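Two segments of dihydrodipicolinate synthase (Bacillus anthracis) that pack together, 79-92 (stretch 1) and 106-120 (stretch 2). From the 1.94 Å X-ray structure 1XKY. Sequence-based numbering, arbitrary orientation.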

# COMPACT_ATOMS: atom_id res chain seq x y z
N ASP A 79 1.82 31.86 29.87
CA ASP A 79 2.36 32.38 31.12
C ASP A 79 2.93 31.23 31.98
O ASP A 79 2.67 31.14 33.17
CB ASP A 79 1.25 33.15 31.87
CG ASP A 79 1.77 34.00 33.01
OD1 ASP A 79 1.02 34.17 33.99
OD2 ASP A 79 2.91 34.49 32.95
N LYS A 80 3.69 30.35 31.32
CA LYS A 80 4.39 29.23 31.95
C LYS A 80 3.51 28.15 32.62
O LYS A 80 4.03 27.31 33.35
CB LYS A 80 5.45 29.75 32.94
CG LYS A 80 6.61 30.47 32.25
CD LYS A 80 7.50 29.50 31.48
CE LYS A 80 8.57 30.24 30.69
NZ LYS A 80 9.28 29.33 29.75
N ARG A 81 2.21 28.14 32.35
CA ARG A 81 1.31 27.14 32.96
C ARG A 81 1.50 25.74 32.37
O ARG A 81 1.34 24.75 33.07
CB ARG A 81 -0.15 27.55 32.79
CG ARG A 81 -0.58 28.67 33.72
CD ARG A 81 -2.02 29.07 33.41
NE ARG A 81 -2.10 29.85 32.18
CZ ARG A 81 -3.22 30.06 31.48
NH1 ARG A 81 -4.37 29.53 31.86
NH2 ARG A 81 -3.17 30.80 30.39
N VAL A 82 1.78 25.69 31.07
CA VAL A 82 2.12 24.44 30.39
C VAL A 82 3.23 24.74 29.38
O VAL A 82 3.39 25.90 28.96
CB VAL A 82 0.89 23.83 29.63
CG1 VAL A 82 -0.24 23.52 30.60
CG2 VAL A 82 0.42 24.74 28.49
N PRO A 83 4.03 23.73 29.01
CA PRO A 83 5.04 23.96 27.98
C PRO A 83 4.47 24.37 26.62
O PRO A 83 3.44 23.85 26.20
CB PRO A 83 5.76 22.61 27.87
CG PRO A 83 5.46 21.91 29.13
CD PRO A 83 4.10 22.35 29.53
N VAL A 84 5.15 25.30 25.95
CA VAL A 84 4.81 25.74 24.59
C VAL A 84 5.84 25.16 23.63
O VAL A 84 7.02 25.45 23.74
CB VAL A 84 4.81 27.29 24.48
CG1 VAL A 84 4.55 27.73 23.05
CG2 VAL A 84 3.78 27.88 25.42
N ILE A 85 5.37 24.33 22.70
CA ILE A 85 6.23 23.69 21.70
C ILE A 85 5.94 24.29 20.33
O ILE A 85 4.81 24.22 19.85
CB ILE A 85 5.97 22.16 21.64
CG1 ILE A 85 6.14 21.51 23.02
CG2 ILE A 85 6.89 21.50 20.62
CD1 ILE A 85 5.32 20.25 23.22
N ALA A 86 6.96 24.89 19.71
CA ALA A 86 6.80 25.55 18.41
C ALA A 86 7.18 24.62 17.24
O ALA A 86 8.21 23.96 17.28
CB ALA A 86 7.64 26.80 18.36
N GLY A 87 6.35 24.61 16.21
CA GLY A 87 6.58 23.75 15.05
C GLY A 87 7.54 24.39 14.06
O GLY A 87 7.12 24.92 13.03
N THR A 88 8.84 24.32 14.36
CA THR A 88 9.83 25.10 13.61
C THR A 88 10.49 24.33 12.45
O THR A 88 11.11 24.95 11.57
CB THR A 88 10.93 25.63 14.55
OG1 THR A 88 11.60 24.53 15.17
CG2 THR A 88 10.35 26.55 15.60
N GLY A 89 10.35 23.01 12.44
CA GLY A 89 10.96 22.18 11.42
C GLY A 89 10.22 22.18 10.09
O GLY A 89 9.00 22.01 10.05
N SER A 90 10.96 22.39 9.01
CA SER A 90 10.44 22.23 7.65
C SER A 90 11.29 21.18 6.91
O SER A 90 12.03 20.42 7.54
CB SER A 90 10.43 23.59 6.92
OG SER A 90 11.73 24.13 6.73
N ASN A 91 11.16 21.13 5.59
CA ASN A 91 11.97 20.26 4.75
C ASN A 91 13.26 20.91 4.23
O ASN A 91 13.93 20.37 3.34
CB ASN A 91 11.12 19.69 3.60
CG ASN A 91 10.66 20.75 2.60
OD1 ASN A 91 10.04 20.41 1.58
ND2 ASN A 91 10.95 22.02 2.86
N ASN A 92 13.58 22.08 4.79
CA ASN A 92 14.78 22.86 4.48
C ASN A 92 15.55 23.05 5.78
O ASN A 92 15.08 23.74 6.70
CB ASN A 92 14.35 24.21 3.87
CG ASN A 92 15.52 25.17 3.62
OD1 ASN A 92 16.56 25.10 4.25
ND2 ASN A 92 15.32 26.10 2.69
N VAL A 106 11.81 34.17 21.30
CA VAL A 106 10.54 34.63 21.88
C VAL A 106 10.03 33.77 23.04
O VAL A 106 8.90 33.96 23.49
CB VAL A 106 9.42 34.81 20.81
CG1 VAL A 106 9.89 35.72 19.70
CG2 VAL A 106 8.94 33.46 20.26
N GLY A 107 10.85 32.84 23.53
CA GLY A 107 10.60 32.18 24.80
C GLY A 107 9.77 30.91 24.81
O GLY A 107 9.22 30.53 25.85
N VAL A 108 9.68 30.22 23.67
CA VAL A 108 9.01 28.91 23.66
C VAL A 108 9.84 27.93 24.50
O VAL A 108 11.01 28.19 24.80
CB VAL A 108 8.79 28.35 22.23
CG1 VAL A 108 8.00 29.34 21.37
CG2 VAL A 108 10.12 27.97 21.55
N ASP A 109 9.24 26.82 24.90
CA ASP A 109 9.89 25.87 25.80
C ASP A 109 10.56 24.71 25.08
O ASP A 109 11.42 24.03 25.65
CB ASP A 109 8.86 25.36 26.80
CG ASP A 109 8.26 26.48 27.62
OD1 ASP A 109 7.08 26.81 27.39
OD2 ASP A 109 8.99 27.06 28.46
N ALA A 110 10.16 24.47 23.84
CA ALA A 110 10.67 23.38 23.04
C ALA A 110 10.28 23.61 21.59
O ALA A 110 9.46 24.49 21.28
CB ALA A 110 10.08 22.05 23.52
N VAL A 111 10.85 22.80 20.70
CA VAL A 111 10.46 22.84 19.30
C VAL A 111 10.10 21.45 18.79
O VAL A 111 10.62 20.44 19.27
CB VAL A 111 11.54 23.51 18.40
CG1 VAL A 111 11.74 24.96 18.80
CG2 VAL A 111 12.86 22.74 18.46
N MET A 112 9.17 21.42 17.83
CA MET A 112 8.76 20.20 17.13
C MET A 112 9.40 20.22 15.75
O MET A 112 9.27 21.20 15.02
CB MET A 112 7.24 20.15 16.99
CG MET A 112 6.68 18.89 16.31
SD MET A 112 6.50 17.51 17.45
CE MET A 112 4.89 17.84 18.15
N LEU A 113 10.08 19.12 15.40
CA LEU A 113 10.75 18.97 14.10
C LEU A 113 10.19 17.77 13.33
O LEU A 113 10.42 16.61 13.70
CB LEU A 113 12.26 18.79 14.32
CG LEU A 113 12.98 19.88 15.13
CD1 LEU A 113 14.47 19.57 15.22
CD2 LEU A 113 12.79 21.27 14.53
N VAL A 114 9.45 18.06 12.26
CA VAL A 114 8.84 17.04 11.42
C VAL A 114 9.85 16.40 10.46
O VAL A 114 10.79 17.05 10.01
CB VAL A 114 7.62 17.64 10.64
CG1 VAL A 114 8.09 18.56 9.49
CG2 VAL A 114 6.70 16.55 10.14
N ALA A 115 9.67 15.11 10.16
CA ALA A 115 10.37 14.48 9.04
C ALA A 115 10.14 15.32 7.78
O ALA A 115 8.98 15.58 7.42
CB ALA A 115 9.86 13.05 8.84
N PRO A 116 11.22 15.78 7.12
CA PRO A 116 11.05 16.54 5.88
C PRO A 116 10.11 15.86 4.89
O PRO A 116 10.28 14.68 4.56
CB PRO A 116 12.47 16.61 5.32
CG PRO A 116 13.32 16.65 6.52
CD PRO A 116 12.64 15.68 7.49
N TYR A 117 9.13 16.64 4.45
CA TYR A 117 8.14 16.24 3.45
C TYR A 117 8.62 16.65 2.06
O TYR A 117 9.49 17.50 1.92
CB TYR A 117 6.81 16.95 3.74
CG TYR A 117 7.00 18.40 4.15
CD1 TYR A 117 7.11 18.76 5.49
CD2 TYR A 117 7.13 19.40 3.19
CE1 TYR A 117 7.33 20.07 5.86
CE2 TYR A 117 7.34 20.72 3.55
CZ TYR A 117 7.44 21.05 4.89
OH TYR A 117 7.65 22.35 5.26
N TYR A 118 8.02 16.04 1.05
CA TYR A 118 8.22 16.41 -0.36
C TYR A 118 9.57 15.96 -0.96
O TYR A 118 9.57 15.33 -2.02
CB TYR A 118 7.97 17.91 -0.59
CG TYR A 118 7.88 18.33 -2.05
CD1 TYR A 118 6.99 17.70 -2.93
CD2 TYR A 118 8.68 19.36 -2.54
CE1 TYR A 118 6.91 18.08 -4.27
CE2 TYR A 118 8.61 19.75 -3.87
CZ TYR A 118 7.73 19.11 -4.74
OH TYR A 118 7.66 19.51 -6.05
N ASN A 119 10.70 16.28 -0.33
CA ASN A 119 12.01 15.92 -0.91
C ASN A 119 12.54 14.52 -0.56
O ASN A 119 13.60 14.13 -1.04
CB ASN A 119 13.09 17.01 -0.66
CG ASN A 119 13.18 17.46 0.79
OD1 ASN A 119 12.66 16.82 1.70
ND2 ASN A 119 13.86 18.59 1.01
N LYS A 120 11.80 13.78 0.27
CA LYS A 120 12.06 12.36 0.53
C LYS A 120 13.51 12.02 0.91
O LYS A 120 14.18 11.25 0.21
CB LYS A 120 11.63 11.51 -0.67
CG LYS A 120 10.14 11.62 -0.99
CD LYS A 120 9.65 10.37 -1.70
CE LYS A 120 10.29 10.20 -3.06
NZ LYS A 120 9.82 8.94 -3.69
O HOH W 1 5.40 27.38 29.44
O HOH W 2 8.22 20.69 12.33
O HOH W 3 12.01 19.40 10.19

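Two parallel strands, one starting at Val 84 and the other running from Ala 110 to Val 114, form the spine of this contact, and side chains fill the hollows around it. The backbone ladder is regular at its centre: Ala 86 N donates to Ala 110 O (3.0 Å), and Met 112 N to Ala 86 O (2.8 Å). On one face of the sheet, Ile 85 is the bump. Its branched side chain spreads along the neighbouring strand, CG1 meeting Ala 110 CB at 4.0 Å and CG2 meeting Met 112 CB at 3.9 Å; the small methyl of Ala 110 leaves room for it. On the other face, Ala 86 CB lies 4.0 Å from Val 108 CG1, which also approaches Val 84 CG1 (4.2 Å).

Before the strand, Asp 109 points toward stretch 1 and uses both carboxylate oxygens: OD1 accepts from Val 84 N (2.8 Å), while OD2 forms a salt bridge with Lys 80 NZ (2.6 Å).

Farther along, where stretch 1 has become loop at Gly 89, the backbones come close, with Gly 89 CA 4.2 Å from Leu 113 CA. Glycine suits this place, since a CB would clash with Leu 113 CA. Finally, Asn 91 CB sits over the face of the Tyr 117 ring, 4.0 Å from its centroid, and Asn 119 ND2 donates to Asn 91 O (2.9 Å).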